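Putative oxidoreductase (Jannaschia sp., PDB 3C24) is a putative oxidoreductase that probably binds a nicotinamide adenine dinucleotide cofactor through its N-terminal Rossmann-type domain. Local coordinates at residues P11-L17 with A35-I41; I80-E85 with G108-E112; V88-G94 with P111-I116; T95-D101 with I116-H122. All blocks are in the same frame, centred on the assembly; numbering follows the deposited sequence.

In the fold
Along the chain, contact 1 closes before the others open, whereas contacts 2, 3 and 4 interleave. Contacts 1 and 4 are both parallel strand pairs of one mixed sheet, their centres about 14 Å apart, with strand 70-73 lying between strands 13-17 and 96-99; contact 1 includes the outermost strand, 37-41. Contacts 2 and 3 tie helix 77-87 and the loop after it to the loop entering strand 117-123. Their centres are about 11 Å apart, and the centre of each lies about 12 Å from that of contact 4, whose Y118 OH probably hydrogen-bonds to P111 O, the residue common to contacts 2 and 3. L17 and V83 link contacts 1 and 2. The ensemble illustrates how a Rossmann-type domain combines sheet pairing with loop packing.

Contact 1 (P11-L17 with A35-I41); sequences PKTVAIL and AHHLAAI
Six hydrogen bonds pair 11-17 with 35-41, and five of them are backbone bonds of a parallel sheet: H37 N to K12 O 2.8 Å, V14 N to H37 O 2.7 Å, A39 N to V14 O 2.9 Å, I16 N to A39 O 3.0 Å and I41 N to I16 O 2.9 Å. The sixth extends the pairing beyond the strands: K12 N donates to H36 ND1 at 2.9 Å, at the edge of an imidazole set by an m chi1, while H36 NE2 bonds D167. The register is T13-H37, V14-L38, A15-A39, I16-A40 and L17-I41; the strand axes approach to 4.6 Å at 19°. Helix 22-33 joins the strands, giving the first beta-alpha-beta unit of a Rossmann-type fold, whose opening strand characteristically leads into the glycine-rich dinucleotide-binding loop. T13, A15 and L17 turn their backbone bonding groups toward strand 70-73. On the face of V14, I16, L38 and A40, I16 CD1 (mt) meets L38 CD1 (tp) at 3.7 Å beneath helix 22-33. On the other, A15 CB lies 4.0 Å from A39 CB, and I41 CG1 is 4.1 Å from L17 CD1. At the exposed end, P11 CB rests 3.5 Å from A35 O.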
loop_
_atom_site.group_PDB
_atom_site.type_symbol
_atom_site.label_atom_id
_atom_site.label_comp_id
_atom_site.label_asym_id
_atom_site.label_seq_id
_atom_site.Cartn_x
_atom_site.Cartn_y
_atom_site.Cartn_z
ATOM N N PRO A 11 23.421 -30.123 -7.849
ATOM C CA PRO A 11 24.147 -28.952 -8.326
ATOM C C PRO A 11 24.195 -28.919 -9.806
ATOM O O PRO A 11 24.391 -29.917 -10.495
ATOM C CB PRO A 11 25.550 -29.125 -7.742
ATOM C CG PRO A 11 25.608 -30.499 -7.195
ATOM C CD PRO A 11 24.217 -30.935 -6.914
ATOM N N LYS A 12 24.004 -27.719 -10.289
ATOM C CA LYS A 12 24.009 -27.433 -11.703
ATOM C C LYS A 12 25.008 -26.343 -12.003
ATOM O O LYS A 12 25.358 -25.569 -11.136
ATOM C CB LYS A 12 22.624 -26.941 -12.110
ATOM C CG LYS A 12 21.514 -27.929 -11.842
ATOM C CD LYS A 12 21.479 -29.034 -12.881
ATOM C CE LYS A 12 20.392 -30.043 -12.560
ATOM N NZ LYS A 12 20.671 -30.889 -11.344
ATOM N N THR A 13 25.467 -26.319 -13.230
ATOM C CA THR A 13 26.335 -25.243 -13.669
ATOM C C THR A 13 25.426 -24.134 -14.206
ATOM O O THR A 13 24.694 -24.323 -15.152
ATOM C CB THR A 13 27.372 -25.696 -14.671
ATOM O OG1 THR A 13 28.243 -26.629 -14.002
ATOM C CG2 THR A 13 28.185 -24.507 -15.143
ATOM N N VAL A 14 25.506 -22.956 -13.580
ATOM C CA VAL A 14 24.607 -21.862 -13.899
ATOM C C VAL A 14 25.416 -20.690 -14.373
ATOM O O VAL A 14 26.229 -20.144 -13.602
ATOM C CB VAL A 14 23.806 -21.450 -12.661
ATOM C CG1 VAL A 14 22.806 -20.300 -12.948
ATOM C CG2 VAL A 14 23.017 -22.649 -12.035
ATOM N N ALA A 15 25.210 -20.334 -15.645
ATOM C CA ALA A 15 25.835 -19.167 -16.254
ATOM C C ALA A 15 24.862 -18.015 -16.144
ATOM O O ALA A 15 23.647 -18.142 -16.397
ATOM C CB ALA A 15 26.193 -19.440 -17.712
ATOM N N ILE A 16 25.368 -16.886 -15.686
ATOM C CA ILE A 16 24.560 -15.681 -15.590
ATOM C C ILE A 16 25.140 -14.621 -16.515
ATOM O O ILE A 16 26.264 -14.186 -16.349
ATOM C CB ILE A 16 24.519 -15.149 -14.159
ATOM C CG1 ILE A 16 23.970 -16.212 -13.196
ATOM C CG2 ILE A 16 23.669 -13.884 -14.060
ATOM C CD1 ILE A 16 24.139 -15.902 -11.766
ATOM N N LEU A 17 24.320 -14.218 -17.476
ATOM C CA LEU A 17 24.658 -13.164 -18.431
ATOM C C LEU A 17 24.364 -11.799 -17.784
ATOM O O LEU A 17 23.265 -11.569 -17.206
ATOM C CB LEU A 17 23.880 -13.355 -19.751
ATOM C CG LEU A 17 24.369 -14.406 -20.762
ATOM C CD1 LEU A 17 24.770 -15.682 -20.125
ATOM C CD2 LEU A 17 23.274 -14.583 -21.862
ATOM N N ALA A 35 25.411 -24.177 -3.640
ATOM C CA ALA A 35 26.066 -25.454 -4.046
ATOM C C ALA A 35 26.147 -25.564 -5.567
ATOM O O ALA A 35 26.895 -26.336 -6.119
ATOM C CB ALA A 35 25.326 -26.654 -3.492
ATOM N N HIS A 36 25.410 -24.691 -6.249
ATOM C CA HIS A 36 25.492 -24.654 -7.701
ATOM C C HIS A 36 26.814 -24.069 -8.159
ATOM O O HIS A 36 27.449 -23.315 -7.424
ATOM C CB HIS A 36 24.332 -23.841 -8.273
ATOM C CG HIS A 36 23.019 -24.509 -8.100
ATOM N ND1 HIS A 36 22.763 -25.750 -8.642
ATOM C CD2 HIS A 36 21.885 -24.144 -7.443
ATOM C CE1 HIS A 36 21.539 -26.127 -8.314
ATOM N NE2 HIS A 36 20.980 -25.169 -7.598
ATOM N N HIS A 37 27.224 -24.428 -9.367
ATOM C CA HIS A 37 28.496 -23.973 -9.951
ATOM C C HIS A 37 28.240 -22.788 -10.820
ATOM O O HIS A 37 27.481 -22.838 -11.736
ATOM C CB HIS A 37 29.205 -25.059 -10.767
ATOM C CG HIS A 37 29.393 -26.326 -10.008
ATOM N ND1 HIS A 37 30.110 -26.378 -8.836
ATOM C CD2 HIS A 37 28.903 -27.575 -10.213
ATOM C CE1 HIS A 37 30.074 -27.610 -8.359
ATOM N NE2 HIS A 37 29.347 -28.354 -9.175
ATOM N N LEU A 38 28.917 -21.698 -10.516
ATOM C CA LEU A 38 28.707 -20.448 -11.224
ATOM C C LEU A 38 29.636 -20.176 -12.372
ATOM O O LEU A 38 30.836 -20.415 -12.294
ATOM C CB LEU A 38 28.883 -19.267 -10.234
ATOM C CG LEU A 38 28.857 -17.841 -10.811
ATOM C CD1 LEU A 38 27.494 -17.428 -11.345
ATOM C CD2 LEU A 38 29.326 -16.819 -9.751
ATOM N N ALA A 39 29.065 -19.634 -13.430
ATOM C CA ALA A 39 29.830 -19.030 -14.537
ATOM C C ALA A 39 29.301 -17.611 -14.719
ATOM O O ALA A 39 28.244 -17.420 -15.301
ATOM C CB ALA A 39 29.727 -19.810 -15.848
ATOM N N ALA A 40 30.067 -16.633 -14.206
ATOM C CA ALA A 40 29.674 -15.218 -14.241
ATOM C C ALA A 40 30.139 -14.606 -15.515
ATOM O O ALA A 40 31.344 -14.376 -15.687
ATOM C CB ALA A 40 30.216 -14.435 -13.045
ATOM N N ILE A 41 29.169 -14.302 -16.370
ATOM C CA ILE A 41 29.445 -13.724 -17.704
ATOM C C ILE A 41 29.174 -12.224 -17.693
ATOM O O ILE A 41 28.053 -11.745 -17.528
ATOM C CB ILE A 41 28.612 -14.419 -18.842
ATOM C CG1 ILE A 41 28.563 -15.953 -18.616
ATOM C CG2 ILE A 41 29.128 -13.965 -20.273
ATOM C CD1 ILE A 41 29.912 -16.623 -18.582
#

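Contact 2 (I80-E85 with G108-E112); sequences IEKVAE and GVMPE
One turn and a half of helix 77-87 packs against an irregular chain through side chains, with no direct hydrogen bond established between them. Within 80-85 the backbone is regularly helical, A84 N bonding I80 O at 2.8 Å and E85 N bonding E81 O at 2.9 Å. The closest CA pairs are E81-V109 (5.9 Å) and E85-P111 (6.0 Å). A84 points toward the loop, and its CB meets P111 CD at 3.6 Å; the C-gamma-exo ring of P111 also brings CG to 3.5 Å from A84 O. M110, a selenomethionine, starts away from the helix, but its mmm conformation folds it back, placing SE 3.8 Å from I80 CG2 (I80 is mm) and CE 3.9 Å from A84 CB. E81, extended as tt, carries OE1 to 3.6 Å from V109 CB, whose chi1 is m. E85 adopts mt, and a water bridges the segments by donating to E85 OE2 and to V109 O, each at 2.8 Å. Before V109, G108 has positive phi (86°) and ends helix 103-107 in a Schellman motif. The arrangement is a helix-to-loop packing in a Rossmann-type alpha/beta domain, where the loop leaving one crossover helix lies along the preceding one.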
loop_
_atom_site.group_PDB
_atom_site.type_symbol
_atom_site.label_atom_id
_atom_site.label_comp_id
_atom_site.label_asym_id
_atom_site.label_seq_id
_atom_site.Cartn_x
_atom_site.Cartn_y
_atom_site.Cartn_z
ATOM N N ILE A 80 16.515 -8.250 -24.346
ATOM C CA ILE A 80 16.381 -9.720 -24.214
ATOM C C ILE A 80 16.279 -10.405 -25.576
ATOM O O ILE A 80 16.879 -11.478 -25.823
ATOM C CB ILE A 80 15.209 -10.110 -23.272
ATOM C CG1 ILE A 80 15.573 -9.866 -21.812
ATOM C CG2 ILE A 80 14.861 -11.603 -23.432
ATOM C CD1 ILE A 80 16.679 -10.764 -21.287
ATOM N N GLU A 81 15.554 -9.788 -26.506
ATOM C CA GLU A 81 15.376 -10.423 -27.829
ATOM C C GLU A 81 16.724 -10.592 -28.536
ATOM O O GLU A 81 17.041 -11.645 -29.095
ATOM C CB GLU A 81 14.422 -9.666 -28.742
ATOM C CG GLU A 81 14.403 -10.281 -30.126
ATOM C CD GLU A 81 13.480 -9.577 -31.122
ATOM O OE1 GLU A 81 12.726 -8.668 -30.732
ATOM O OE2 GLU A 81 13.505 -9.981 -32.281
ATOM N N LYS A 82 17.512 -9.530 -28.500
ATOM C CA LYS A 82 18.837 -9.507 -29.142
ATOM C C LYS A 82 19.778 -10.474 -28.473
ATOM O O LYS A 82 20.460 -11.272 -29.150
ATOM C CB LYS A 82 19.441 -8.089 -29.116
ATOM C CG LYS A 82 20.767 -7.988 -29.838
ATOM N N VAL A 83 19.753 -10.467 -27.152
ATOM C CA VAL A 83 20.670 -11.340 -26.375
ATOM C C VAL A 83 20.316 -12.812 -26.602
ATOM O O VAL A 83 21.189 -13.673 -26.849
ATOM C CB VAL A 83 20.695 -11.016 -24.903
ATOM C CG1 VAL A 83 21.590 -12.025 -24.155
ATOM C CG2 VAL A 83 21.228 -9.601 -24.696
ATOM N N ALA A 84 19.022 -13.084 -26.612
ATOM C CA ALA A 84 18.562 -14.480 -26.827
ATOM C C ALA A 84 18.859 -14.944 -28.237
ATOM O O ALA A 84 19.147 -16.115 -28.483
ATOM C CB ALA A 84 17.087 -14.580 -26.553
ATOM N N GLU A 85 18.754 -14.031 -29.188
ATOM C CA GLU A 85 19.042 -14.387 -30.590
ATOM C C GLU A 85 20.487 -14.781 -30.745
ATOM O O GLU A 85 20.837 -15.580 -31.596
ATOM C CB GLU A 85 18.685 -13.255 -31.550
ATOM C CG GLU A 85 17.145 -13.185 -31.710
ATOM C CD GLU A 85 16.615 -11.931 -32.414
ATOM O OE1 GLU A 85 17.408 -11.024 -32.712
ATOM O OE2 GLU A 85 15.386 -11.871 -32.687
ATOM N N GLY A 108 6.299 -12.647 -27.661
ATOM C CA GLY A 108 6.549 -13.574 -28.743
ATOM C C GLY A 108 7.857 -13.365 -29.481
ATOM O O GLY A 108 8.004 -13.800 -30.630
ATOM N N VAL A 109 8.823 -12.787 -28.792
ATOM C CA VAL A 109 10.116 -12.441 -29.419
ATOM C C VAL A 109 11.237 -13.398 -29.109
ATOM O O VAL A 109 12.342 -13.229 -29.612
ATOM C CB VAL A 109 10.536 -10.973 -29.087
ATOM C CG1 VAL A 109 9.428 -10.020 -29.520
ATOM C CG2 VAL A 109 10.822 -10.758 -27.625
HETATM N N MSE A 110 10.969 -14.420 -28.304
HETATM C CA MSE A 110 12.017 -15.435 -28.008
HETATM C C MSE A 110 12.291 -16.251 -29.256
HETATM O O MSE A 110 11.358 -16.610 -29.995
HETATM C CB MSE A 110 11.651 -16.363 -26.831
HETATM C CG MSE A 110 11.371 -15.635 -25.519
HETATM SE SE MSE A 110 12.858 -14.499 -24.929
HETATM C CE MSE A 110 14.055 -15.851 -24.500
ATOM N N PRO A 111 13.574 -16.537 -29.537
ATOM C CA PRO A 111 13.826 -17.308 -30.747
ATOM C C PRO A 111 13.229 -18.666 -30.669
ATOM O O PRO A 111 13.148 -19.249 -29.600
ATOM C CB PRO A 111 15.352 -17.444 -30.782
ATOM C CG PRO A 111 15.881 -16.529 -29.796
ATOM C CD PRO A 111 14.807 -16.146 -28.844
ATOM N N GLU A 112 12.770 -19.145 -31.807
ATOM C CA GLU A 112 12.215 -20.495 -31.922
ATOM C C GLU A 112 13.318 -21.531 -31.954
ATOM O O GLU A 112 14.123 -21.569 -32.875
ATOM C CB GLU A 112 11.373 -20.628 -33.203
ATOM C CG GLU A 112 10.692 -21.954 -33.371
ATOM C CD GLU A 112 10.057 -22.126 -34.749
ATOM O OE1 GLU A 112 10.099 -21.180 -35.565
ATOM O OE2 GLU A 112 9.523 -23.219 -35.021
HETATM O O HOH W 1 13.732 -13.969 -31.929
#

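Contact 3 (V88-G94 with P111-I116); sequences VPRVRPG and PERADI
Two loops, one entering strand 96-99 and the other entering strand 117-123 of the Rossmann-type sheet, are joined here by an arginine and a type I beta turn running from R113 to I116. Nearest CA pairs are V88-P111 at 7.1 Å, P89-R113 at 7.5 Å and G94-I116 at 4.6 Å, so the chains converge toward the strands. The hydrogen bonds come mainly from R113. Its side chain is fully extended, chi1 to chi4 all near 180°, and its NH1 donates to V88 O at 2.8 Å and V91 O at 2.7 Å, both carbonyls lying at the guanidinium edge; a weak bond from R113 NH2 also reaches V91 O at 3.3 Å. Backbone pairing adds G94 N to D115 O at 2.8 Å. G94 has phi 86° and psi -5°, where a CB would crowd the carbonyl of P93. The charged component is local to the turn: D115, with chi1 p, forms a bidentate salt bridge with R113, NE to OD1 2.8 Å and NH2 to OD2 3.0 Å, which is consistent with a guanidinium oriented toward both carbonyls. Apolar packing closes the inner side. V88, with chi1 t, sets CB 4.1 Å from P111 CG and CG1 4.3 Å from I116 CG1, while V91 CG2 meets I116 CG2 at 3.8 Å. Nearer the solvent, P93 CG lies 3.4 Å from D115 OD2.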
loop_
_atom_site.group_PDB
_atom_site.type_symbol
_atom_site.label_atom_id
_atom_site.label_comp_id
_atom_site.label_asym_id
_atom_site.label_seq_id
_atom_site.Cartn_x
_atom_site.Cartn_y
_atom_site.Cartn_z
ATOM N N VAL A 88 20.763 -18.286 -27.649
ATOM C CA VAL A 88 19.927 -19.487 -27.804
ATOM C C VAL A 88 20.448 -20.483 -28.843
ATOM O O VAL A 88 20.439 -21.687 -28.592
ATOM C CB VAL A 88 18.406 -19.143 -27.994
ATOM C CG1 VAL A 88 17.563 -20.360 -28.533
ATOM C CG2 VAL A 88 17.835 -18.609 -26.689
ATOM N N PRO A 89 20.879 -20.014 -30.033
ATOM C CA PRO A 89 21.351 -21.014 -31.015
ATOM C C PRO A 89 22.678 -21.680 -30.677
ATOM O O PRO A 89 23.069 -22.691 -31.329
ATOM C CB PRO A 89 21.538 -20.195 -32.287
ATOM C CG PRO A 89 20.684 -18.983 -32.110
ATOM C CD PRO A 89 20.661 -18.690 -30.651
ATOM N N ARG A 90 23.351 -21.139 -29.666
ATOM C CA ARG A 90 24.698 -21.603 -29.287
ATOM C C ARG A 90 24.763 -22.636 -28.172
ATOM O O ARG A 90 25.756 -23.328 -28.003
ATOM C CB ARG A 90 25.598 -20.395 -28.903
ATOM C CG ARG A 90 25.698 -19.288 -29.946
ATOM C CD ARG A 90 26.623 -18.130 -29.433
ATOM N NE ARG A 90 28.016 -18.569 -29.385
ATOM C CZ ARG A 90 29.036 -17.848 -28.921
ATOM N NH1 ARG A 90 28.829 -16.635 -28.455
ATOM N NH2 ARG A 90 30.258 -18.343 -28.937
ATOM N N VAL A 91 23.689 -22.717 -27.388
ATOM C CA VAL A 91 23.680 -23.618 -26.234
ATOM C C VAL A 91 23.437 -25.080 -26.628
ATOM O O VAL A 91 22.909 -25.349 -27.695
ATOM C CB VAL A 91 22.685 -23.165 -25.155
ATOM C CG1 VAL A 91 23.065 -21.734 -24.642
ATOM C CG2 VAL A 91 21.208 -23.230 -25.687
ATOM N N ARG A 92 23.851 -26.009 -25.770
ATOM C CA ARG A 92 23.650 -27.428 -26.038
ATOM C C ARG A 92 22.161 -27.779 -25.914
ATOM O O ARG A 92 21.400 -27.112 -25.168
ATOM C CB ARG A 92 24.433 -28.296 -25.045
ATOM C CG ARG A 92 25.946 -28.144 -25.108
ATOM C CD ARG A 92 26.547 -28.887 -23.886
ATOM N NE ARG A 92 26.137 -28.308 -22.587
ATOM C CZ ARG A 92 26.399 -28.864 -21.408
ATOM N NH1 ARG A 92 27.034 -30.021 -21.336
ATOM N NH2 ARG A 92 26.001 -28.282 -20.292
ATOM N N PRO A 93 21.708 -28.785 -26.667
ATOM C CA PRO A 93 20.320 -29.187 -26.514
ATOM C C PRO A 93 20.049 -29.445 -25.032
ATOM O O PRO A 93 20.900 -29.967 -24.322
ATOM C CB PRO A 93 20.279 -30.523 -27.279
ATOM C CG PRO A 93 21.291 -30.304 -28.401
ATOM C CD PRO A 93 22.413 -29.553 -27.726
ATOM N N GLY A 94 18.859 -29.132 -24.570
ATOM C CA GLY A 94 18.512 -29.419 -23.164
ATOM C C GLY A 94 18.896 -28.382 -22.150
ATOM O O GLY A 94 18.541 -28.495 -20.967
ATOM N N PRO A 111 13.574 -16.537 -29.537
ATOM C CA PRO A 111 13.826 -17.308 -30.747
ATOM C C PRO A 111 13.229 -18.666 -30.669
ATOM O O PRO A 111 13.148 -19.249 -29.600
ATOM C CB PRO A 111 15.352 -17.444 -30.782
ATOM C CG PRO A 111 15.881 -16.529 -29.796
ATOM C CD PRO A 111 14.807 -16.146 -28.844
ATOM N N GLU A 112 12.770 -19.145 -31.807
ATOM C CA GLU A 112 12.215 -20.495 -31.922
ATOM C C GLU A 112 13.318 -21.531 -31.954
ATOM O O GLU A 112 14.123 -21.569 -32.875
ATOM C CB GLU A 112 11.373 -20.628 -33.203
ATOM C CG GLU A 112 10.692 -21.954 -33.371
ATOM C CD GLU A 112 10.057 -22.126 -34.749
ATOM O OE1 GLU A 112 10.099 -21.180 -35.565
ATOM O OE2 GLU A 112 9.523 -23.219 -35.021
ATOM N N ARG A 113 13.327 -22.363 -30.937
ATOM C CA ARG A 113 14.263 -23.485 -30.806
ATOM C C ARG A 113 13.647 -24.531 -29.863
ATOM O O ARG A 113 13.646 -24.385 -28.630
ATOM C CB ARG A 113 15.638 -23.032 -30.334
ATOM C CG ARG A 113 16.623 -24.251 -30.321
ATOM C CD ARG A 113 18.037 -23.963 -29.891
ATOM N NE ARG A 113 18.694 -25.263 -29.821
ATOM C CZ ARG A 113 19.923 -25.466 -29.418
ATOM N NH1 ARG A 113 20.706 -24.474 -29.064
ATOM N NH2 ARG A 113 20.359 -26.718 -29.364
ATOM N N ALA A 114 13.212 -25.616 -30.470
ATOM C CA ALA A 114 12.406 -26.628 -29.781
ATOM C C ALA A 114 13.106 -27.480 -28.754
ATOM O O ALA A 114 12.487 -27.920 -27.790
ATOM C CB ALA A 114 11.770 -27.562 -30.821
ATOM N N ASP A 115 14.389 -27.696 -28.992
ATOM C CA ASP A 115 15.194 -28.661 -28.223
ATOM C C ASP A 115 15.960 -28.046 -27.064
ATOM O O ASP A 115 16.855 -28.683 -26.482
ATOM C CB ASP A 115 16.160 -29.420 -29.114
ATOM C CG ASP A 115 17.292 -28.541 -29.642
ATOM O OD1 ASP A 115 16.936 -27.428 -30.089
ATOM O OD2 ASP A 115 18.468 -28.998 -29.693
ATOM N N ILE A 116 15.507 -26.877 -26.651
ATOM C CA ILE A 116 15.977 -26.253 -25.406
ATOM C C ILE A 116 14.741 -25.928 -24.523
ATOM O O ILE A 116 13.595 -26.000 -24.961
ATOM C CB ILE A 116 16.935 -25.036 -25.572
ATOM C CG1 ILE A 116 16.300 -23.878 -26.381
ATOM C CG2 ILE A 116 18.262 -25.492 -26.238
ATOM C CD1 ILE A 116 15.392 -22.946 -25.625
#

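Contact 4 (T95-D101 with I116-H122); sequences TIVLILD and ITYFIGH
I116 enters the pairing from the loop, its CB 3.5 Å from T95 O and its CD1 4.4 Å from V97 CG2. The parallel register follows: I96-T117, V97-Y118, L98-F119 and I99-I120, with strand axes 4.6 Å apart at 26°. T117 N donates to T95 O at 3.0 Å and T117 O accepts from V97 N at 2.8 Å; T117 CG2 packs on I96 CG1 at 3.8 Å. Y118 (chi1 m) lies on the V97 and I99 face: its CD1 is 3.9 Å from both V97 CB and I99 CD1, and its OH bonds P111 O. F119 N donates to V97 O at 3.0 Å. I99 N in turn donates to F119 O at 2.8 Å. The F119 ring (chi1 t) turns to the other face, CD1 3.9 Å from L98 CG, under helix 160-172. I120 sets CG1 4.3 Å from I99 CD1. G121 N then bonds I99 O at 2.9 Å. Finally H122, chi1 t, donates from ND1 to L100 O at 2.8 Å, and its side chain also packs on F227 of the second subunit. Close by, D101 OD1 caps A103 N at the start of helix 103-107. With that helix between them, strands 96-99 and 117-123 pair in a buried contact within a beta-alpha-beta unit of the Rossmann-type sheet.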
loop_
_atom_site.group_PDB
_atom_site.type_symbol
_atom_site.label_atom_id
_atom_site.label_comp_id
_atom_site.label_asym_id
_atom_site.label_seq_id
_atom_site.Cartn_x
_atom_site.Cartn_y
_atom_site.Cartn_z
ATOM N N THR A 95 19.606 -27.355 -22.608
ATOM C CA THR A 95 19.972 -26.237 -21.755
ATOM C C THR A 95 18.681 -25.505 -21.364
ATOM O O THR A 95 17.771 -25.320 -22.185
ATOM C CB THR A 95 20.958 -25.295 -22.479
ATOM O OG1 THR A 95 22.120 -26.025 -22.842
ATOM C CG2 THR A 95 21.344 -24.079 -21.590
ATOM N N ILE A 96 18.643 -25.043 -20.118
ATOM C CA ILE A 96 17.531 -24.255 -19.596
ATOM C C ILE A 96 17.927 -22.779 -19.699
ATOM O O ILE A 96 18.879 -22.353 -19.099
ATOM C CB ILE A 96 17.226 -24.572 -18.132
ATOM C CG1 ILE A 96 16.688 -25.980 -17.982
ATOM C CG2 ILE A 96 16.179 -23.622 -17.550
ATOM C CD1 ILE A 96 16.843 -26.554 -16.492
ATOM N N VAL A 97 17.229 -22.064 -20.558
ATOM C CA VAL A 97 17.373 -20.603 -20.729
ATOM C C VAL A 97 16.319 -19.963 -19.823
ATOM O O VAL A 97 15.074 -20.149 -20.000
ATOM C CB VAL A 97 17.180 -20.201 -22.182
ATOM C CG1 VAL A 97 17.171 -18.665 -22.300
ATOM C CG2 VAL A 97 18.281 -20.878 -23.072
ATOM N N LEU A 98 16.822 -19.243 -18.820
ATOM C CA LEU A 98 16.007 -18.715 -17.753
ATOM C C LEU A 98 15.857 -17.201 -17.859
ATOM O O LEU A 98 16.822 -16.440 -17.838
ATOM C CB LEU A 98 16.605 -19.174 -16.425
ATOM C CG LEU A 98 15.689 -19.372 -15.218
ATOM C CD1 LEU A 98 16.445 -20.057 -14.047
ATOM C CD2 LEU A 98 15.073 -18.060 -14.821
ATOM N N ILE A 99 14.602 -16.834 -18.053
ATOM C CA ILE A 99 14.182 -15.428 -18.225
ATOM C C ILE A 99 13.510 -14.956 -16.942
ATOM O O ILE A 99 12.740 -15.672 -16.314
ATOM C CB ILE A 99 13.263 -15.192 -19.471
ATOM C CG1 ILE A 99 13.671 -16.016 -20.705
ATOM C CG2 ILE A 99 13.254 -13.728 -19.843
ATOM C CD1 ILE A 99 12.883 -17.344 -20.894
ATOM N N LEU A 100 13.829 -13.728 -16.566
ATOM C CA LEU A 100 13.407 -13.182 -15.284
ATOM C C LEU A 100 12.174 -12.289 -15.352
ATOM O O LEU A 100 11.887 -11.541 -14.398
ATOM C CB LEU A 100 14.590 -12.403 -14.675
ATOM C CG LEU A 100 15.925 -13.165 -14.534
ATOM C CD1 LEU A 100 17.044 -12.356 -13.797
ATOM C CD2 LEU A 100 15.677 -14.511 -13.854
ATOM N N ASP A 101 11.500 -12.307 -16.489
ATOM C CA ASP A 101 10.329 -11.491 -16.736
ATOM C C ASP A 101 9.570 -12.070 -17.913
ATOM O O ASP A 101 10.163 -12.503 -18.895
ATOM C CB ASP A 101 10.750 -10.045 -17.022
ATOM C CG ASP A 101 9.574 -9.072 -16.974
ATOM O OD1 ASP A 101 8.644 -9.130 -17.820
ATOM O OD2 ASP A 101 9.587 -8.205 -16.088
ATOM N N ILE A 116 15.507 -26.877 -26.651
ATOM C CA ILE A 116 15.977 -26.253 -25.406
ATOM C C ILE A 116 14.741 -25.928 -24.523
ATOM O O ILE A 116 13.595 -26.000 -24.961
ATOM C CB ILE A 116 16.935 -25.036 -25.572
ATOM C CG1 ILE A 116 16.300 -23.878 -26.381
ATOM C CG2 ILE A 116 18.262 -25.492 -26.238
ATOM C CD1 ILE A 116 15.392 -22.946 -25.625
ATOM N N THR A 117 15.006 -25.545 -23.282
ATOM C CA THR A 117 13.966 -25.223 -22.325
ATOM C C THR A 117 13.973 -23.732 -22.073
ATOM O O THR A 117 15.039 -23.127 -21.959
ATOM C CB THR A 117 14.247 -25.939 -20.987
ATOM O OG1 THR A 117 14.051 -27.351 -21.145
ATOM C CG2 THR A 117 13.373 -25.386 -19.836
ATOM N N TYR A 118 12.786 -23.159 -22.023
ATOM C CA TYR A 118 12.581 -21.777 -21.593
ATOM C C TYR A 118 11.814 -21.849 -20.300
ATOM O O TYR A 118 10.745 -22.478 -20.213
ATOM C CB TYR A 118 11.776 -20.957 -22.636
ATOM C CG TYR A 118 12.531 -20.511 -23.858
ATOM C CD1 TYR A 118 13.687 -19.811 -23.760
ATOM C CD2 TYR A 118 11.961 -20.644 -25.123
ATOM C CE1 TYR A 118 14.347 -19.370 -24.904
ATOM C CE2 TYR A 118 12.618 -20.210 -26.263
ATOM C CZ TYR A 118 13.781 -19.561 -26.159
ATOM O OH TYR A 118 14.385 -19.106 -27.322
ATOM N N PHE A 119 12.383 -21.200 -19.297
ATOM C CA PHE A 119 11.834 -21.134 -17.963
ATOM C C PHE A 119 11.787 -19.669 -17.581
ATOM O O PHE A 119 12.765 -18.964 -17.745
ATOM C CB PHE A 119 12.706 -21.925 -16.999
ATOM C CG PHE A 119 12.110 -22.074 -15.616
ATOM C CD1 PHE A 119 12.291 -21.094 -14.647
ATOM C CD2 PHE A 119 11.411 -23.197 -15.264
ATOM C CE1 PHE A 119 11.723 -21.232 -13.392
ATOM C CE2 PHE A 119 10.866 -23.315 -14.013
ATOM C CZ PHE A 119 11.048 -22.340 -13.079
ATOM N N ILE A 120 10.650 -19.275 -17.045
ATOM C CA ILE A 120 10.379 -17.875 -16.589
ATOM C C ILE A 120 10.180 -17.861 -15.087
ATOM O O ILE A 120 9.395 -18.625 -14.527
ATOM C CB ILE A 120 9.166 -17.214 -17.280
ATOM C CG1 ILE A 120 9.154 -17.471 -18.780
ATOM C CG2 ILE A 120 9.172 -15.740 -16.952
ATOM C CD1 ILE A 120 7.842 -17.014 -19.439
ATOM N N GLY A 121 10.874 -16.931 -14.413
ATOM C CA GLY A 121 10.652 -16.689 -12.996
ATOM C C GLY A 121 10.509 -15.213 -12.711
ATOM O O GLY A 121 10.961 -14.394 -13.487
ATOM N N HIS A 122 9.755 -14.886 -11.668
ATOM C CA HIS A 122 9.651 -13.493 -11.229
ATOM C C HIS A 122 9.326 -13.435 -9.758
ATOM O O HIS A 122 8.467 -14.183 -9.303
ATOM C CB HIS A 122 8.583 -12.789 -12.033
ATOM C CG HIS A 122 8.773 -11.306 -12.053
ATOM N ND1 HIS A 122 9.645 -10.699 -12.930
ATOM C CD2 HIS A 122 8.326 -10.337 -11.223
ATOM C CE1 HIS A 122 9.639 -9.395 -12.701
ATOM N NE2 HIS A 122 8.848 -9.151 -11.674
#